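Local coordinates for hypothetical protein SP2199 (Streptococcus pneumoniae TIGR4, PDB 2IBO) that is of unknown function but probably binds thiamine, at residues K2-A6 with E51-I55. Residue numbers count along the deposited sequence, not the author numbering.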
loop_
_atom_site.group_PDB
_atom_site.type_symbol
_atom_site.label_atom_id
_atom_site.label_comp_id
_atom_site.label_asym_id
_atom_site.label_seq_id
_atom_site.Cartn_x
_atom_site.Cartn_y
_atom_site.Cartn_z
ATOM N N LYS A 2 21.761 -0.805 -2.435
ATOM C CA LYS A 2 20.694 -1.128 -3.383
ATOM C C LYS A 2 19.292 -0.914 -2.838
ATOM O O LYS A 2 18.983 -1.311 -1.705
ATOM C CB LYS A 2 20.830 -2.567 -3.884
ATOM C CG LYS A 2 21.693 -2.711 -5.126
ATOM C CD LYS A 2 21.875 -4.172 -5.525
ATOM C CE LYS A 2 22.683 -4.936 -4.469
ATOM N NZ LYS A 2 22.922 -6.370 -4.813
ATOM N N ALA A 3 18.448 -0.275 -3.656
ATOM C CA ALA A 3 17.073 -0.003 -3.264
ATOM C C ALA A 3 16.154 0.191 -4.453
ATOM O O ALA A 3 16.585 0.579 -5.530
ATOM C CB ALA A 3 17.024 1.215 -2.384
ATOM N N SER A 4 14.879 -0.096 -4.251
ATOM C CA SER A 4 13.900 0.079 -5.304
ATOM C C SER A 4 12.726 0.803 -4.662
ATOM O O SER A 4 12.363 0.517 -3.524
ATOM C CB SER A 4 13.464 -1.268 -5.871
ATOM O OG SER A 4 12.816 -1.091 -7.119
ATOM N N ILE A 5 12.151 1.746 -5.401
ATOM C CA ILE A 5 11.046 2.574 -4.938
ATOM C C ILE A 5 9.946 2.543 -5.977
ATOM O O ILE A 5 10.209 2.704 -7.167
ATOM C CB ILE A 5 11.530 4.043 -4.768
ATOM C CG1 ILE A 5 12.451 4.132 -3.560
ATOM C CG2 ILE A 5 10.369 5.007 -4.672
ATOM C CD1 ILE A 5 11.804 3.639 -2.302
ATOM N N ALA A 6 8.716 2.320 -5.535
ATOM C CA ALA A 6 7.576 2.306 -6.440
ATOM C C ALA A 6 6.756 3.510 -6.007
ATOM O O ALA A 6 6.454 3.668 -4.818
ATOM C CB ALA A 6 6.790 1.024 -6.265
ATOM N N GLU A 51 19.956 8.127 -3.250
ATOM C CA GLU A 51 19.415 8.870 -4.385
ATOM C C GLU A 51 17.886 8.721 -4.517
ATOM O O GLU A 51 17.187 9.690 -4.827
ATOM C CB GLU A 51 20.115 8.440 -5.690
ATOM C CG GLU A 51 19.633 7.122 -6.311
ATOM C CD GLU A 51 20.424 6.721 -7.566
ATOM O OE1 GLU A 51 21.554 6.198 -7.428
ATOM O OE2 GLU A 51 19.918 6.935 -8.693
ATOM N N LEU A 52 17.365 7.521 -4.275
ATOM C CA LEU A 52 15.935 7.313 -4.383
ATOM C C LEU A 52 15.197 8.112 -3.320
ATOM O O LEU A 52 14.177 8.724 -3.615
ATOM C CB LEU A 52 15.587 5.829 -4.272
ATOM C CG LEU A 52 16.142 4.882 -5.353
ATOM C CD1 LEU A 52 15.602 3.470 -5.126
ATOM C CD2 LEU A 52 15.759 5.375 -6.732
HETATM N N MSE A 53 15.701 8.128 -2.088
HETATM C CA MSE A 53 15.030 8.908 -1.048
HETATM C C MSE A 53 15.011 10.376 -1.453
HETATM O O MSE A 53 14.010 11.076 -1.254
HETATM C CB MSE A 53 15.720 8.733 0.301
HETATM C CG MSE A 53 15.480 7.365 0.940
HETATM SE SE MSE A 53 13.580 6.868 1.067
HETATM C CE MSE A 53 13.536 5.718 -0.465
ATOM N N ARG A 54 16.112 10.834 -2.051
ATOM C CA ARG A 54 16.221 12.211 -2.506
ATOM C C ARG A 54 15.208 12.454 -3.630
ATOM O O ARG A 54 14.462 13.435 -3.605
ATOM C CB ARG A 54 17.637 12.483 -3.018
ATOM C CG ARG A 54 17.915 13.937 -3.323
ATOM C CD ARG A 54 19.104 14.086 -4.235
ATOM N NE ARG A 54 18.754 13.811 -5.627
ATOM C CZ ARG A 54 19.360 12.901 -6.385
ATOM N NH1 ARG A 54 20.357 12.162 -5.894
ATOM N NH2 ARG A 54 18.973 12.729 -7.643
ATOM N N ILE A 55 15.179 11.555 -4.612
ATOM C CA ILE A 55 14.263 11.693 -5.735
ATOM C C ILE A 55 12.809 11.617 -5.272
ATOM O O ILE A 55 11.961 12.366 -5.755
ATOM C CB ILE A 55 14.547 10.616 -6.810
ATOM C CG1 ILE A 55 15.956 10.852 -7.400
ATOM C CG2 ILE A 55 13.496 10.664 -7.908
ATOM C CD1 ILE A 55 16.345 9.899 -8.518
#
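Buried helix-on-sheet packing joins the start of strand 2-11, an inner strand of the antiparallel sheet, to the N-terminal part of helix 49-64. The chain has a ferredoxin-like βαββαβ fold with strand order 2-3-1-4, and here its second long helix lies on the first strand. The two segment axes run nearly parallel, 24° apart, and approach to 9.0 Å, the spacing filled by apolar side chains without any hydrogen bond between the segments. A3 and I5 point toward the helix, whereas S4 points away from it; its OG hydrogen-bonds L45 O of strand 43-46, and its side chain packs on F41 of a second subunit. L52 is the helix residue at the centre of the contact: its CD1 lies 3.8 Å from A3 CB and 3.6 Å from I5 CG1, and reaches the strand backbone 3.1 Å from A3 O, a short contact with no hydrogen bond. V34 and L45 also touch L52, while I76 on strand 70-79 packs against both I5 and M53. The CA-to-CB bond of selenomethionine M53 points sideways, but the end of the side chain comes nearer to the strand, placing M53 CE 3.3 Å from I5 CD1.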